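Local coordinates for regulatory protein CII (Enterobacteria phage lambda, PDB 1ZS4), which activates transcription from the phage promoters that drive the repressor and integrase genes, binding DNA as a helix-turn-helix homotetramer so that latency can be established, at the interface of chains A and B. Residues are numbered along the deposited sequence; one frame, centred on the assembly and turned at random. Chains: chain A/B, Regulatory protein CII.

Contact 1 lies about 22 Å from contact 2 and 26 Å from contact 3, measured between the centres of their C-alpha atoms, whereas contacts 2 and 3 are about 5 Å apart and share A:Leu18, B:Leu56 and B:Leu59. Those two form one largely apolar patch, where helices 7-25 and 49-59 of chain A meet the end of helix 41-58 of chain B and the residues just after it. Contact 1 joins the segment after helix 49-59, and helix 65-78, of chain A to helices 7-25 and 67-80 of chain B. The chains are copies in a homotetramer, yet their pairing is not an exact two-fold.

Contact 1: the interface of chains A and B. Residues chain A 62-64, 68; chain B 24, 67, 70.
The guanidinium group of B:Arg70 meets chain A with both a face and an edge: A:Met68 CG lies over one face, offset toward the rim, while the carbonyl oxygen A:Val63 O and the carboxylate oxygen B:Asp67 OD1 sit at the edge in its plane. This is a subunit contact of the helix-turn-helix activator CII, made largely by helix 67-80 of chain B, with B:Met24 of helix 7-25. The two terminal nitrogens grip the same oxygen end-on, NH2 of B:Arg70 at 2.9 Å and NH1 at 3.0 Å from A:Val63 O. The NH1 bond uses a lone pair in the carbonyl plane, whereas NH2 is tilted 27° from it. With its CG anti to the backbone N (chi1 -165°), B:Arg70 runs extended to NE and reaches chain A.

One turn earlier, B:Asp67 braces that head: its OD1 accepts a hydrogen bond, also a salt bridge, from B:Arg70 NH1 at 2.9 Å, met from above the carboxylate plane. B:Asp67 OD2 is 2.6 Å from water 1 O, which also bonds the backbone N of A:Val63. A:Val63 CG2, beside the backbone N, lies 3.5 Å from B:Asp67 OD2 and packs toward B:Met24 CB. Bends at chi2 and chi3 set A:Met68 CE 3.9 Å from B:Asp67 CB and 4.1 Å from B:Met24 SD.

Contact 2: the interface of chains A and B. Residues chain A 14, 18, 21, 56; chain B 52, 56, 59, 61.
A:Leu18 presses its methyl CD2 onto the face of the B:Trp61 indole, in a subunit contact of the helix-turn-helix protein CII. This is the tight part: CD2 of A:Leu18 lies over the six-membered ring, 3.6 Å from CE3 of B:Trp61, in a CH-pi contact offset toward the rim. The same methyl is 3.9 Å from B:Leu56 CD2, so one branch touches both B:Trp61 and B:Leu56. Beside it, A:Ile14 brings CG2 to the indole, 3.8 Å from CZ2 of B:Trp61. The tryptophan reaches A:Leu18 and A:Ile14 with its CG anti to the backbone N (chi1 -174°).

Farther along, the packing is sparser. A:Leu56 and B:Phe52 come from opposite directions, with A:Leu56 CG at the ring edge, 3.7 Å from B:Phe52 CZ. B:Leu56 CD1 lies over one face of that phenyl ring, backing it from within chain B.

In contrast to the apolar indole face, the A:Lys21 part is polar and lies at the ring edge. CD passes the indole at its edge, and CE of A:Lys21 stays 3.9 Å from CE3 of B:Trp61. A bend at chi4 (-82°) then directs the amine NZ of A:Lys21 to the carbonyl oxygen B:Leu59 O at 2.8 Å, nearly along the C=O axis.

Contact 3: the interface of chains A and B. Residues chain A 18, 22, 30, 49; chain B 55-56, 58-59.
A:Ile22 sits within helix 7-25 with helical backbone geometry, and B:Leu59, which it touches just past helix 41-58, has left that geometry with phi -88° and psi 5°. The A:Ile22 CG1 branch rests against the fork of B:Leu59, CD1 at 3.7 Å and CD2 at 3.8 Å from CG1. That CG1 branch stands anti to its own carbonyl carbon, and the two side chains meet at a slant.

One turn back on chain B, B:Leu55 spreads its two methyls to separate partners. Its CD1 meets the methyl CG2 of A:Thr30 at 3.8 Å, and its CD2 lies 4.1 Å from A:Ile49 CD1, the latter two side chains crossing at about a right angle. The fork is aimed by a chi1 of 177°, which sets CG of B:Leu55 opposite the backbone N and toward chain A. A:Thr30 turns its methyl rather than its hydroxyl OG1 to the leucine.

In the fold, the end of helix 41-58 of chain B thus rests against three helices of chain A: 7-25, 27-34 and the start of 49-59. Helix 27-34 belongs to the helix-turn-helix unit, so this packing probably helps position that DNA-binding unit relative to its neighbour.

Contact 1: the interface of chains A and B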
loop_
_atom_site.group_PDB
_atom_site.type_symbol
_atom_site.label_atom_id
_atom_site.label_comp_id
_atom_site.label_asym_id
_atom_site.label_seq_id
_atom_site.Cartn_x
_atom_site.Cartn_y
_atom_site.Cartn_z
ATOM N N GLY A 62 10.893 7.477 -13.614
ATOM C CA GLY A 62 10.103 6.353 -14.095
ATOM C C GLY A 62 10.549 4.985 -13.630
ATOM O O GLY A 62 11.129 4.851 -12.559
ATOM N N VAL A 63 10.278 3.971 -14.451
ATOM C CA VAL A 63 10.616 2.588 -14.125
ATOM C C VAL A 63 11.555 1.988 -15.172
ATOM O O VAL A 63 11.201 1.914 -16.345
ATOM C CB VAL A 63 9.326 1.725 -14.064
ATOM C CG1 VAL A 63 9.654 0.327 -13.578
ATOM C CG2 VAL A 63 8.294 2.388 -13.135
ATOM N N VAL A 64 12.744 1.567 -14.751
ATOM C CA VAL A 64 13.703 0.975 -15.691
ATOM C C VAL A 64 13.210 -0.410 -16.129
ATOM O O VAL A 64 12.446 -1.058 -15.413
ATOM C CB VAL A 64 15.114 0.848 -15.061
ATOM C CG1 VAL A 64 15.667 2.234 -14.736
ATOM C CG2 VAL A 64 15.059 -0.007 -13.799
ATOM N N MET A 68 10.453 -2.969 -14.415
ATOM C CA MET A 68 9.153 -3.133 -15.056
ATOM C C MET A 68 8.867 -4.611 -15.326
ATOM O O MET A 68 7.732 -5.068 -15.166
ATOM C CB MET A 68 9.089 -2.357 -16.375
ATOM C CG MET A 68 7.720 -2.418 -17.088
ATOM S SD MET A 68 6.265 -2.021 -16.059
ATOM C CE MET A 68 6.393 -0.240 -15.981
ATOM N N MET B 24 4.445 1.300 -8.110
ATOM C CA MET B 24 5.512 0.778 -8.965
ATOM C C MET B 24 6.867 1.139 -8.375
ATOM O O MET B 24 7.805 0.356 -8.454
ATOM C CB MET B 24 5.381 1.299 -10.397
ATOM C CG MET B 24 4.127 0.841 -11.133
ATOM S SD MET B 24 4.156 1.227 -12.902
ATOM C CE MET B 24 4.160 3.018 -12.852
ATOM N N ASP B 67 3.536 4.805 -17.429
ATOM C CA ASP B 67 4.042 3.464 -17.211
ATOM C C ASP B 67 2.970 2.401 -16.992
ATOM O O ASP B 67 3.265 1.211 -17.097
ATOM C CB ASP B 67 5.045 3.446 -16.062
ATOM C CG ASP B 67 6.384 4.026 -16.467
ATOM O OD1 ASP B 67 6.739 3.909 -17.664
ATOM O OD2 ASP B 67 7.087 4.580 -15.599
ATOM N N ARG B 70 2.360 0.464 -20.167
ATOM C CA ARG B 70 3.506 -0.397 -20.351
ATOM C C ARG B 70 3.336 -1.663 -19.495
ATOM O O ARG B 70 3.503 -2.786 -19.982
ATOM C CB ARG B 70 4.729 0.388 -19.919
ATOM C CG ARG B 70 6.055 -0.146 -20.321
ATOM C CD ARG B 70 7.054 0.933 -19.967
ATOM N NE ARG B 70 8.376 0.404 -19.703
ATOM C CZ ARG B 70 9.208 0.929 -18.816
ATOM N NH1 ARG B 70 8.838 1.995 -18.112
ATOM N NH2 ARG B 70 10.408 0.396 -18.638
HETATM O O HOH W 1 9.206 5.111 -17.006
#

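Contact 2: the interface of chains A and B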
loop_
_atom_site.group_PDB
_atom_site.type_symbol
_atom_site.label_atom_id
_atom_site.label_comp_id
_atom_site.label_asym_id
_atom_site.label_seq_id
_atom_site.Cartn_x
_atom_site.Cartn_y
_atom_site.Cartn_z
ATOM N N ILE A 14 11.381 21.472 -8.571
ATOM C CA ILE A 14 9.957 21.248 -8.385
ATOM C C ILE A 14 9.440 22.060 -7.188
ATOM O O ILE A 14 8.364 22.672 -7.271
ATOM C CB ILE A 14 9.666 19.723 -8.212
ATOM C CG1 ILE A 14 9.909 19.012 -9.554
ATOM C CG2 ILE A 14 8.221 19.492 -7.742
ATOM C CD1 ILE A 14 10.055 17.486 -9.487
ATOM N N LEU A 18 6.455 24.710 -7.414
ATOM C CA LEU A 18 5.250 24.582 -6.604
ATOM C C LEU A 18 5.030 25.806 -5.727
ATOM O O LEU A 18 3.936 26.350 -5.693
ATOM C CB LEU A 18 5.328 23.332 -5.722
ATOM C CG LEU A 18 5.207 21.984 -6.430
ATOM C CD1 LEU A 18 5.470 20.880 -5.403
ATOM C CD2 LEU A 18 3.826 21.828 -7.076
ATOM N N LYS A 21 3.793 28.665 -7.774
ATOM C CA LYS A 21 2.408 28.528 -8.216
ATOM C C LYS A 21 1.472 28.929 -7.078
ATOM O O LYS A 21 0.472 29.622 -7.295
ATOM C CB LYS A 21 2.129 27.100 -8.682
ATOM C CG LYS A 21 2.590 26.847 -10.120
ATOM C CD LYS A 21 2.476 25.371 -10.486
ATOM C CE LYS A 21 2.597 25.128 -11.994
ATOM N NZ LYS A 21 1.291 25.363 -12.707
ATOM N N LEU A 56 7.999 13.704 -6.035
ATOM C CA LEU A 56 7.745 14.013 -7.438
ATOM C C LEU A 56 9.048 13.903 -8.238
ATOM O O LEU A 56 9.045 13.392 -9.364
ATOM C CB LEU A 56 7.150 15.420 -7.581
ATOM C CG LEU A 56 5.700 15.586 -7.071
ATOM C CD1 LEU A 56 5.248 17.046 -7.262
ATOM C CD2 LEU A 56 4.779 14.645 -7.850
ATOM N N PHE B 52 -2.582 16.206 -1.110
ATOM C CA PHE B 52 -1.525 16.524 -2.046
ATOM C C PHE B 52 -2.100 16.569 -3.466
ATOM O O PHE B 52 -1.770 17.455 -4.258
ATOM C CB PHE B 52 -0.428 15.462 -1.908
ATOM C CG PHE B 52 0.690 15.574 -2.905
ATOM C CD1 PHE B 52 1.128 16.804 -3.368
ATOM C CD2 PHE B 52 1.363 14.423 -3.324
ATOM C CE1 PHE B 52 2.226 16.892 -4.241
ATOM C CE2 PHE B 52 2.462 14.505 -4.192
ATOM C CZ PHE B 52 2.887 15.742 -4.648
ATOM N N LEU B 56 -2.230 19.762 -6.092
ATOM C CA LEU B 56 -1.696 19.751 -7.455
ATOM C C LEU B 56 -2.750 20.159 -8.491
ATOM O O LEU B 56 -2.437 20.841 -9.470
ATOM C CB LEU B 56 -1.125 18.370 -7.821
ATOM C CG LEU B 56 0.113 17.907 -7.038
ATOM C CD1 LEU B 56 0.579 16.535 -7.543
ATOM C CD2 LEU B 56 1.225 18.929 -7.196
ATOM N N LEU B 59 -3.107 23.838 -8.393
ATOM C CA LEU B 59 -1.943 24.527 -8.962
ATOM C C LEU B 59 -1.775 24.165 -10.434
ATOM O O LEU B 59 -0.815 24.583 -11.087
ATOM C CB LEU B 59 -0.682 24.151 -8.177
ATOM C CG LEU B 59 -0.779 24.468 -6.677
ATOM C CD1 LEU B 59 0.519 24.089 -5.979
ATOM C CD2 LEU B 59 -1.041 25.967 -6.501
ATOM N N TRP B 61 -0.927 21.420 -11.803
ATOM C CA TRP B 61 0.309 20.675 -11.994
ATOM C C TRP B 61 -0.059 19.367 -12.664
ATOM O O TRP B 61 -0.793 18.565 -12.099
ATOM C CB TRP B 61 0.965 20.389 -10.643
ATOM C CG TRP B 61 2.309 19.746 -10.744
ATOM C CD1 TRP B 61 2.581 18.407 -10.795
ATOM C CD2 TRP B 61 3.573 20.413 -10.741
ATOM N NE1 TRP B 61 3.940 18.196 -10.815
ATOM C CE2 TRP B 61 4.574 19.413 -10.781
ATOM C CE3 TRP B 61 3.960 21.760 -10.705
ATOM C CZ2 TRP B 61 5.935 19.718 -10.786
ATOM C CZ3 TRP B 61 5.316 22.064 -10.708
ATOM C CH2 TRP B 61 6.287 21.047 -10.748
#

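Contact 3: the interface of chains A and B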
loop_
_atom_site.group_PDB
_atom_site.type_symbol
_atom_site.label_atom_id
_atom_site.label_comp_id
_atom_site.label_asym_id
_atom_site.label_seq_id
_atom_site.Cartn_x
_atom_site.Cartn_y
_atom_site.Cartn_z
ATOM N N LEU A 18 6.455 24.710 -7.414
ATOM C CA LEU A 18 5.250 24.582 -6.604
ATOM C C LEU A 18 5.030 25.806 -5.727
ATOM O O LEU A 18 3.936 26.350 -5.693
ATOM C CB LEU A 18 5.328 23.332 -5.722
ATOM C CG LEU A 18 5.207 21.984 -6.430
ATOM C CD1 LEU A 18 5.470 20.880 -5.403
ATOM C CD2 LEU A 18 3.826 21.828 -7.076
ATOM N N ILE A 22 1.789 28.509 -5.858
ATOM C CA ILE A 22 0.961 28.889 -4.712
ATOM C C ILE A 22 0.996 30.419 -4.510
ATOM O O ILE A 22 -0.034 31.057 -4.251
ATOM C CB ILE A 22 1.461 28.217 -3.408
ATOM C CG1 ILE A 22 1.191 26.705 -3.454
ATOM C CG2 ILE A 22 0.777 28.856 -2.187
ATOM C CD1 ILE A 22 1.866 25.944 -2.317
ATOM N N THR A 30 -5.412 29.767 -2.601
ATOM C CA THR A 30 -5.091 28.343 -2.724
ATOM C C THR A 30 -5.811 27.586 -1.616
ATOM O O THR A 30 -6.374 26.516 -1.852
ATOM C CB THR A 30 -3.565 28.080 -2.582
ATOM O OG1 THR A 30 -2.878 28.687 -3.682
ATOM C CG2 THR A 30 -3.260 26.567 -2.571
ATOM N N ILE A 49 5.792 20.473 1.400
ATOM C CA ILE A 49 6.298 20.707 0.063
ATOM C C ILE A 49 7.688 20.085 -0.136
ATOM O O ILE A 49 7.966 19.511 -1.198
ATOM C CB ILE A 49 6.276 22.217 -0.248
ATOM C CG1 ILE A 49 4.820 22.669 -0.424
ATOM C CG2 ILE A 49 7.103 22.516 -1.477
ATOM C CD1 ILE A 49 4.155 22.115 -1.693
ATOM N N LEU B 55 -4.136 19.690 -3.992
ATOM C CA LEU B 55 -3.228 20.829 -4.133
ATOM C C LEU B 55 -2.681 20.896 -5.561
ATOM O O LEU B 55 -2.681 21.965 -6.190
ATOM C CB LEU B 55 -2.063 20.723 -3.134
ATOM C CG LEU B 55 -1.007 21.833 -3.234
ATOM C CD1 LEU B 55 -1.641 23.189 -2.922
ATOM C CD2 LEU B 55 0.143 21.537 -2.259
ATOM N N LEU B 56 -2.230 19.762 -6.092
ATOM C CA LEU B 56 -1.696 19.751 -7.455
ATOM C C LEU B 56 -2.750 20.159 -8.491
ATOM O O LEU B 56 -2.437 20.841 -9.470
ATOM C CB LEU B 56 -1.125 18.370 -7.821
ATOM C CG LEU B 56 0.113 17.907 -7.038
ATOM C CD1 LEU B 56 0.579 16.535 -7.543
ATOM C CD2 LEU B 56 1.225 18.929 -7.196
ATOM N N VAL B 58 -5.263 22.140 -7.974
ATOM C CA VAL B 58 -5.453 23.569 -7.822
ATOM C C VAL B 58 -4.326 24.366 -8.455
ATOM O O VAL B 58 -4.567 25.434 -9.024
ATOM C CB VAL B 58 -5.607 23.935 -6.330
ATOM C CG1 VAL B 58 -5.444 25.435 -6.129
ATOM C CG2 VAL B 58 -6.966 23.491 -5.852
ATOM N N LEU B 59 -3.107 23.838 -8.393
ATOM C CA LEU B 59 -1.943 24.527 -8.962
ATOM C C LEU B 59 -1.775 24.165 -10.434
ATOM O O LEU B 59 -0.815 24.583 -11.087
ATOM C CB LEU B 59 -0.682 24.151 -8.177
ATOM C CG LEU B 59 -0.779 24.468 -6.677
ATOM C CD1 LEU B 59 0.519 24.089 -5.979
ATOM C CD2 LEU B 59 -1.041 25.967 -6.501
#